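LPXTG cell wall surface protein (Streptococcus gordonii, PDB 4IGB) is a cell-wall-anchored streptococcal surface protein that probably acts as an adhesin through its N-terminal region, to which the N1 and N2 domains belong. Local coordinates at residues B[337-342]-B[393-398]; B[407-412]-B[429-434]. All blocks are in the same frame, centred on the assembly; numbering follows the deposited sequence.

Interaction 1. Residues B[337-342]-B[393-398]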
ATOM      1  N   GLN B 337       6.118  11.293  21.797  1.00 19.46           N
ATOM      2  CA  GLN B 337       6.399  10.557  23.025  1.00 23.25           C
ATOM      3  C   GLN B 337       5.158  10.565  23.908  1.00 30.05           C
ATOM      4  O   GLN B 337       4.347  11.494  23.856  1.00 24.75           O
ATOM      5  CB  GLN B 337       7.538  11.220  23.804  1.00 23.93           C
ATOM      6  CG  GLN B 337       8.839  10.461  23.817  1.00 30.16           C
ATOM      7  CD  GLN B 337       8.800   9.144  24.593  1.00 30.81           C
ATOM      8  OE1 GLN B 337       7.735   8.636  24.946  1.00 30.97           O
ATOM      9  NE2 GLN B 337       9.985   8.584  24.856  1.00 22.42           N
ATOM     10  N   LYS B 338       5.003   9.537  24.727  1.00 22.36           N
ATOM     11  CA  LYS B 338       3.990   9.599  25.769  1.00 25.56           C
ATOM     12  C   LYS B 338       4.547   8.914  26.995  1.00 26.37           C
ATOM     13  O   LYS B 338       4.981   7.770  26.938  1.00 25.54           O
ATOM     14  CB  LYS B 338       2.673   8.954  25.324  1.00 27.60           C
ATOM     15  CG  LYS B 338       1.562   9.084  26.364  1.00 43.23           C
ATOM     16  CD  LYS B 338       0.258   8.448  25.885  1.00 45.98           C
ATOM     17  CE  LYS B 338      -0.819   8.511  26.961  1.00 57.50           C
ATOM     18  NZ  LYS B 338      -1.882   7.487  26.719  1.00 60.22           N
ATOM     19  N   PHE B 339       4.556   9.627  28.107  1.00 26.30           N
ATOM     20  CA  PHE B 339       5.247   9.131  29.288  1.00 24.12           C
ATOM     21  C   PHE B 339       4.320   8.502  30.299  1.00 25.11           C
ATOM     22  O   PHE B 339       3.254   9.037  30.594  1.00 21.58           O
ATOM     23  CB  PHE B 339       6.031  10.267  29.940  1.00 18.88           C
ATOM     24  CG  PHE B 339       7.107  10.833  29.050  1.00 30.54           C
ATOM     25  CD1 PHE B 339       8.263  10.108  28.792  1.00 26.34           C
ATOM     26  CD2 PHE B 339       6.957  12.080  28.462  1.00 22.27           C
ATOM     27  CE1 PHE B 339       9.252  10.629  27.972  1.00 26.21           C
ATOM     28  CE2 PHE B 339       7.941  12.598  27.649  1.00 22.74           C
ATOM     29  CZ  PHE B 339       9.091  11.868  27.406  1.00 17.80           C
ATOM     30  N   ASP B 340       4.741   7.361  30.831  1.00 25.63           N
ATOM     31  CA  ASP B 340       4.038   6.736  31.942  1.00 27.94           C
ATOM     32  C   ASP B 340       3.681   7.806  32.982  1.00 35.49           C
ATOM     33  O   ASP B 340       4.482   8.702  33.267  1.00 25.88           O
ATOM     34  CB  ASP B 340       4.918   5.639  32.548  1.00 24.72           C
ATOM     35  CG  ASP B 340       4.200   4.820  33.604  1.00 37.18           C
ATOM     36  OD1 ASP B 340       4.082   3.588  33.432  1.00 31.84           O
ATOM     37  OD2 ASP B 340       3.777   5.403  34.620  1.00 36.67           O
ATOM     38  N   GLU B 341       2.473   7.711  33.537  1.00 32.40           N
ATOM     39  CA  GLU B 341       1.956   8.712  34.480  1.00 32.34           C
ATOM     40  C   GLU B 341       2.809   8.879  35.734  1.00 28.20           C
ATOM     41  O   GLU B 341       2.701   9.889  36.435  1.00 26.22           O
ATOM     42  CB  GLU B 341       0.504   8.387  34.867  1.00 35.06           C
ATOM     43  CG  GLU B 341      -0.475   8.785  33.770  1.00 62.96           C
ATOM     44  CD  GLU B 341      -1.858   8.182  33.937  1.00 82.11           C
ATOM     45  OE1 GLU B 341      -2.048   7.363  34.867  1.00 79.87           O
ATOM     46  OE2 GLU B 341      -2.750   8.529  33.128  1.00 85.09           O
ATOM     47  N   ARG B 342       3.652   7.891  36.011  1.00 20.90           N
ATOM     48  CA  ARG B 342       4.549   7.952  37.161  1.00 26.03           C
ATOM     49  C   ARG B 342       5.788   8.807  36.882  1.00 30.40           C
ATOM     50  O   ARG B 342       6.680   8.917  37.733  1.00 24.95           O
ATOM     51  CB  ARG B 342       4.952   6.541  37.592  1.00 30.70           C
ATOM     52  CG  ARG B 342       3.780   5.744  38.140  1.00 29.34           C
ATOM     53  CD  ARG B 342       4.124   4.284  38.264  1.00 27.81           C
ATOM     54  NE  ARG B 342       4.216   3.621  36.968  1.00 23.95           N
ATOM     55  CZ  ARG B 342       4.433   2.322  36.835  1.00 32.85           C
ATOM     56  NH1 ARG B 342       4.589   1.577  37.919  1.00 33.42           N
ATOM     57  NH2 ARG B 342       4.493   1.768  35.633  1.00 31.55           N
ATOM     58  N   TYR B 393      15.148  12.770  25.957  1.00 22.80           N
ATOM     59  CA  TYR B 393      14.116  13.262  26.864  1.00 21.68           C
ATOM     60  C   TYR B 393      14.507  13.027  28.309  1.00 23.49           C
ATOM     61  O   TYR B 393      14.739  11.888  28.724  1.00 27.52           O
ATOM     62  CB  TYR B 393      12.793  12.533  26.629  1.00 22.12           C
ATOM     63  CG  TYR B 393      12.297  12.486  25.193  1.00 25.62           C
ATOM     64  CD1 TYR B 393      11.371  13.409  24.728  1.00 19.90           C
ATOM     65  CD2 TYR B 393      12.713  11.482  24.322  1.00 28.88           C
ATOM     66  CE1 TYR B 393      10.884  13.342  23.436  1.00 23.75           C
ATOM     67  CE2 TYR B 393      12.226  11.411  23.020  1.00 23.69           C
ATOM     68  CZ  TYR B 393      11.316  12.342  22.586  1.00 20.60           C
ATOM     69  OH  TYR B 393      10.826  12.283  21.298  1.00 17.96           O
ATOM     70  N   LYS B 394      14.567  14.099  29.082  1.00 20.74           N
ATOM     71  CA  LYS B 394      14.804  13.983  30.506  1.00 25.76           C
ATOM     72  C   LYS B 394      13.467  13.948  31.240  1.00 24.50           C
ATOM     73  O   LYS B 394      12.640  14.845  31.077  1.00 23.21           O
ATOM     74  CB  LYS B 394      15.639  15.172  31.001  1.00 30.47           C
ATOM     75  CG  LYS B 394      17.085  15.170  30.525  1.00 33.57           C
ATOM     76  CD  LYS B 394      17.844  16.380  31.076  1.00 49.46           C
ATOM     77  CE  LYS B 394      19.330  16.319  30.736  1.00 58.16           C
ATOM     78  NZ  LYS B 394      20.067  17.534  31.195  1.00 58.88           N
ATOM     79  N   THR B 395      13.254  12.900  32.030  1.00 26.30           N
ATOM     80  CA  THR B 395      12.095  12.838  32.917  1.00 24.02           C
ATOM     81  C   THR B 395      12.552  12.442  34.318  1.00 39.55           C
ATOM     82  O   THR B 395      13.722  12.095  34.529  1.00 30.24           O
ATOM     83  CB  THR B 395      11.049  11.801  32.449  1.00 15.50           C
ATOM     84  OG1 THR B 395      11.551  10.482  32.674  1.00 23.82           O
ATOM     85  CG2 THR B 395      10.723  11.969  30.981  1.00 23.63           C
ATOM     86  N   ALA B 396      11.627  12.485  35.277  1.00 29.47           N
ATOM     87  CA  ALA B 396      11.899  11.958  36.612  1.00 31.79           C
ATOM     88  C   ALA B 396      10.612  11.441  37.247  1.00 27.04           C
ATOM     89  O   ALA B 396       9.562  12.042  37.095  1.00 24.54           O
ATOM     90  CB  ALA B 396      12.560  13.019  37.491  1.00 26.22           C
ATOM     91  N   THR B 397      10.700  10.318  37.946  1.00 32.48           N
ATOM     92  CA  THR B 397       9.539   9.765  38.624  1.00 33.44           C
ATOM     93  C   THR B 397       8.925  10.801  39.559  1.00 32.78           C
ATOM     94  O   THR B 397       9.622  11.685  40.065  1.00 32.09           O
ATOM     95  CB  THR B 397       9.907   8.511  39.418  1.00 34.39           C
ATOM     96  OG1 THR B 397      10.912   8.840  40.391  1.00 31.80           O
ATOM     97  CG2 THR B 397      10.454   7.451  38.479  1.00 23.72           C
ATOM     98  N   ASN B 398       7.609  10.712  39.748  1.00 36.33           N
ATOM     99  CA  ASN B 398       6.897  11.574  40.689  1.00 31.69           C
ATOM    100  C   ASN B 398       6.359  10.735  41.843  1.00 36.30           C
ATOM    101  O   ASN B 398       6.667   9.549  41.950  1.00 37.23           O
ATOM    102  CB  ASN B 398       5.768  12.334  39.994  1.00 26.61           C
ATOM    103  CG  ASN B 398       4.774  11.407  39.329  1.00 32.13           C
ATOM    104  OD1 ASN B 398       4.354  10.411  39.914  1.00 33.69           O
ATOM    105  ND2 ASN B 398       4.420  11.710  38.083  1.00 33.03           N
TER
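Across the interior of the N2 domain, a beta fold of the adhesin clan, Gln337 and Phe339 face Tyr393 and Thr395; the CA atoms of Gln337 and Tyr393 are 9.0 Å apart and those of Phe339 and Thr395 8.6 Å, so side chains bridge the distance. Gln337 CG lies over one face of the Tyr393 ring, 3.5 Å from the ring centroid and nearest Tyr393 CZ. A bend at chi2 (-68°) turns CD away from an extended course, and the amide plane stands nearly upright on the ring, with NE2 bonded to Asn411 OD1. Phe339 meets the same tyrosine in an offset edge-to-face pair, planes 71° apart, its CZ 3.8 Å from Tyr393 CD1. One face of Phe339 receives Thr395 CG2, 3.6 Å from Phe339 CE1, while Thr395 OG1 bonds to Val311 O.

Farther on, the segments converge. Asn398 N donates to Arg342 O at 2.9 Å from above the carbonyl plane, and Asn398 ND2, which also bonds Asp344 OD1, reaches Glu341 O at 3.0 Å in a nearly straight bond (173°); Asn398 OD1 accepts from Lys400 N. An Asx turn presents these carbonyls: Asp340 OD2 accepts from Arg342 N, and Arg342 NE and NH2 grip the carboxylate side-on while NH1 bonds Glu407 O. Strand 409-417 packs against Gln337 and Phe339, and strands 310-317 and 343-352 flank strand 389-397.

Interaction 2. Residues B[407-412]-B[429-434]; sequences EKIDNT and TALLYE
Ile409 and Thr429 form an antiparallel hydrogen-bonded pair between strands 409-417 and 427-432 of the N2 domain sheet. Ile409 N donates to Thr429 O and Thr429 N to Ile409 O, both at 2.8 Å and both close to straight. Their side chains rise on the same face of the sheet. There, the Ile409 and Leu431 side chains cross obliquely, CD1 of Ile409 4.0 Å from CD2 of Leu431, so apolar branches continue the contact past the backbone pair.

Beyond this pair a side chain takes the place of a backbone carbonyl as the acceptor for Leu431 N. Glu407 OE2 accepts from it at 3.1 Å, a bent bond (142° at the hydrogen) approached on the syn side of the carboxylate and 26° out of its plane. With CG anti to the backbone N (chi1 -170°) and a bend at chi2, the glutamate chain turns back past Leu431 in the opposite direction. Its OE2 also lies against Leu431 CB. Leu431 CD1 in turn lies near Glu407 O, a carbonyl that is also bonded by Arg342 NH1.

Outward from these contacts, strand 427-432 pairs in parallel with strand 295-304, Ala430 bonding through its backbone to Ala301 and Ile303. Tyr313 packs on Ile409, Val298 on Thr429 and Ile303 on Leu431. Thr429 OG1 is bonded to Pro300 O and, at 2.8 Å, to a water that donates a hydrogen bond to Ile409 O at 3.0 Å.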
ATOM      1  N   GLU B 407       3.621  -2.343  36.982  1.00 63.07           N
ATOM      2  CA  GLU B 407       4.904  -2.480  37.663  1.00 53.52           C
ATOM      3  C   GLU B 407       5.932  -1.630  36.956  1.00 61.29           C
ATOM      4  O   GLU B 407       6.073  -0.445  37.260  1.00 68.38           O
ATOM      5  CB  GLU B 407       5.379  -3.935  37.703  1.00 50.14           C
ATOM      6  CG  GLU B 407       6.599  -4.183  38.608  1.00 52.30           C
ATOM      7  CD  GLU B 407       7.923  -3.651  38.029  1.00 71.11           C
ATOM      8  OE1 GLU B 407       8.688  -4.432  37.416  1.00 75.81           O
ATOM      9  OE2 GLU B 407       8.210  -2.451  38.200  1.00 59.87           O
ATOM     10  N   LYS B 408       6.638  -2.246  36.008  1.00 51.71           N
ATOM     11  CA  LYS B 408       7.744  -1.607  35.299  1.00 44.98           C
ATOM     12  C   LYS B 408       7.251  -0.400  34.519  1.00 33.54           C
ATOM     13  O   LYS B 408       6.087  -0.332  34.137  1.00 31.86           O
ATOM     14  CB  LYS B 408       8.413  -2.606  34.352  1.00 39.55           C
ATOM     15  CG  LYS B 408       7.458  -3.164  33.317  1.00 50.52           C
ATOM     16  CD  LYS B 408       8.018  -4.386  32.602  1.00 64.81           C
ATOM     17  CE  LYS B 408       6.981  -4.973  31.628  1.00 65.62           C
ATOM     18  NZ  LYS B 408       7.435  -4.967  30.197  1.00 48.86           N
ATOM     19  N   ILE B 409       8.129   0.566  34.298  1.00 29.60           N
ATOM     20  CA  ILE B 409       7.748   1.704  33.488  1.00 33.14           C
ATOM     21  C   ILE B 409       8.175   1.419  32.065  1.00 28.19           C
ATOM     22  O   ILE B 409       9.363   1.228  31.798  1.00 34.55           O
ATOM     23  CB  ILE B 409       8.379   3.009  33.979  1.00 33.49           C
ATOM     24  CG1 ILE B 409       7.890   3.336  35.388  1.00 28.73           C
ATOM     25  CG2 ILE B 409       8.037   4.144  33.023  1.00 25.61           C
ATOM     26  CD1 ILE B 409       8.735   4.376  36.091  1.00 27.61           C
ATOM     27  N   ASP B 410       7.192   1.361  31.169  1.00 30.16           N
ATOM     28  CA  ASP B 410       7.416   1.125  29.744  1.00 28.83           C
ATOM     29  C   ASP B 410       7.442   2.433  28.973  1.00 37.79           C
ATOM     30  O   ASP B 410       6.902   3.449  29.426  1.00 21.52           O
ATOM     31  CB  ASP B 410       6.307   0.231  29.169  1.00 31.27           C
ATOM     32  CG  ASP B 410       6.378  -1.188  29.693  1.00 44.46           C
ATOM     33  OD1 ASP B 410       7.502  -1.648  29.995  1.00 40.46           O
ATOM     34  OD2 ASP B 410       5.321  -1.843  29.810  1.00 43.13           O
ATOM     35  N   ASN B 411       8.057   2.405  27.794  1.00 21.84           N
ATOM     36  CA  ASN B 411       8.044   3.567  26.923  1.00 21.44           C
ATOM     37  C   ASN B 411       8.230   3.172  25.452  1.00 22.73           C
ATOM     38  O   ASN B 411       8.953   2.223  25.133  1.00 24.33           O
ATOM     39  CB  ASN B 411       9.108   4.565  27.373  1.00 21.98           C
ATOM     40  CG  ASN B 411       9.082   5.847  26.570  1.00 28.06           C
ATOM     41  OD1 ASN B 411       9.937   6.066  25.717  1.00 17.80           O
ATOM     42  ND2 ASN B 411       8.088   6.698  26.828  1.00 21.30           N
ATOM     43  N   THR B 412       7.545   3.892  24.573  1.00 20.83           N
ATOM     44  CA  THR B 412       7.635   3.690  23.129  1.00 22.74           C
ATOM     45  C   THR B 412       7.521   5.064  22.485  1.00 23.63           C
ATOM     46  O   THR B 412       6.752   5.911  22.948  1.00 23.86           O
ATOM     47  CB  THR B 412       6.508   2.750  22.614  1.00 23.65           C
ATOM     48  OG1 THR B 412       6.757   1.420  23.081  1.00 32.28           O
ATOM     49  CG2 THR B 412       6.443   2.716  21.076  1.00 23.45           C
ATOM     50  N   THR B 429      11.912   0.258  32.315  1.00 36.75           N
ATOM     51  CA  THR B 429      12.632   0.519  33.548  1.00 38.64           C
ATOM     52  C   THR B 429      11.949  -0.207  34.705  1.00 39.43           C
ATOM     53  O   THR B 429      10.803   0.097  35.052  1.00 32.23           O
ATOM     54  CB  THR B 429      12.718   2.018  33.828  1.00 33.47           C
ATOM     55  OG1 THR B 429      13.411   2.653  32.741  1.00 28.54           O
ATOM     56  CG2 THR B 429      13.455   2.269  35.141  1.00 30.31           C
ATOM     57  N   ALA B 430      12.657  -1.181  35.277  1.00 38.31           N
ATOM     58  CA  ALA B 430      12.130  -1.976  36.384  1.00 37.86           C
ATOM     59  C   ALA B 430      12.105  -1.172  37.675  1.00 39.62           C
ATOM     60  O   ALA B 430      12.983  -0.346  37.921  1.00 47.04           O
ATOM     61  CB  ALA B 430      12.960  -3.235  36.566  1.00 46.27           C
ATOM     62  N   LEU B 431      11.098  -1.424  38.504  1.00 42.31           N
ATOM     63  CA  LEU B 431      10.967  -0.729  39.778  1.00 42.84           C
ATOM     64  C   LEU B 431      11.493  -1.579  40.930  1.00 55.26           C
ATOM     65  O   LEU B 431      11.187  -2.767  41.028  1.00 47.14           O
ATOM     66  CB  LEU B 431       9.509  -0.345  40.031  1.00 38.76           C
ATOM     67  CG  LEU B 431       8.954   0.792  39.171  1.00 48.33           C
ATOM     68  CD1 LEU B 431       7.667   1.336  39.766  1.00 42.12           C
ATOM     69  CD2 LEU B 431       9.986   1.896  39.012  1.00 37.88           C
ATOM     70  N   LEU B 432      12.288  -0.962  41.798  1.00 53.73           N
ATOM     71  CA  LEU B 432      12.857  -1.653  42.949  1.00 54.84           C
ATOM     72  C   LEU B 432      12.237  -1.147  44.246  1.00 49.31           C
ATOM     73  O   LEU B 432      12.249   0.051  44.523  1.00 51.26           O
ATOM     74  CB  LEU B 432      14.373  -1.464  42.990  1.00 56.63           C
ATOM     75  CG  LEU B 432      15.222  -2.560  42.344  1.00 58.34           C
ATOM     76  CD1 LEU B 432      14.384  -3.398  41.394  1.00 60.64           C
ATOM     77  CD2 LEU B 432      16.415  -1.957  41.622  1.00 66.83           C
ATOM     78  N   TYR B 433      11.697  -2.067  45.038  1.00 47.36           N
ATOM     79  CA  TYR B 433      11.078  -1.713  46.309  1.00 68.34           C
ATOM     80  C   TYR B 433      11.991  -2.057  47.482  1.00 67.38           C
ATOM     81  O   TYR B 433      12.367  -3.213  47.668  1.00 75.23           O
ATOM     82  CB  TYR B 433       9.730  -2.420  46.463  1.00 76.11           C
ATOM     83  CG  TYR B 433       8.603  -1.755  45.707  1.00 91.40           C
ATOM     84  CD1 TYR B 433       7.906  -0.689  46.260  1.00104.07           C
ATOM     85  CD2 TYR B 433       8.237  -2.191  44.441  1.00 81.85           C
ATOM     86  CE1 TYR B 433       6.877  -0.076  45.574  1.00105.66           C
ATOM     87  CE2 TYR B 433       7.207  -1.584  43.748  1.00 92.76           C
ATOM     88  CZ  TYR B 433       6.531  -0.527  44.319  1.00106.95           C
ATOM     89  OH  TYR B 433       5.506   0.081  43.633  1.00115.35           O
ATOM     90  N   GLU B 434      12.344  -1.045  48.267  1.00 57.99           N
ATOM     91  CA  GLU B 434      13.231  -1.232  49.409  1.00 55.94           C
ATOM     92  C   GLU B 434      12.999  -0.166  50.472  1.00 51.38           C
ATOM     93  O   GLU B 434      12.325   0.833  50.228  1.00 46.47           O
ATOM     94  CB  GLU B 434      14.693  -1.205  48.958  1.00 70.08           C
ATOM     95  CG  GLU B 434      15.158  -2.477  48.272  1.00 94.22           C
ATOM     96  CD  GLU B 434      16.123  -2.205  47.135  1.00100.67           C
ATOM     97  OE1 GLU B 434      16.698  -1.097  47.094  1.00 84.75           O
ATOM     98  OE2 GLU B 434      16.305  -3.098  46.283  1.00112.10           O
TER
HETATM   99  O   HOH W   1      11.322   3.442  31.068  1.00 25.87           O

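Overall arrangement
Following the chain from the N terminus through the N1 domain into N2, strand 333-338 comes first; interaction 1 then closes a loop of 50 intervening residues when strand 389-397 arrives. Interaction 2 opens only after that, and joins 407-412 to 429-434 across 16 residues near the C-terminal end. The two are therefore in series, neither nesting nor crossing, yet their centres lie about 11 Å apart. Strands 333-338 and 409-417 are antiparallel neighbours, and the 340-342 turn meets the residues just before strand 409-417. Together the contacts tie strand 389-397, across the domain interior, to strands 333-338, 409-417, 427-432 and 295-304, which follow one another in pairs across the sheet.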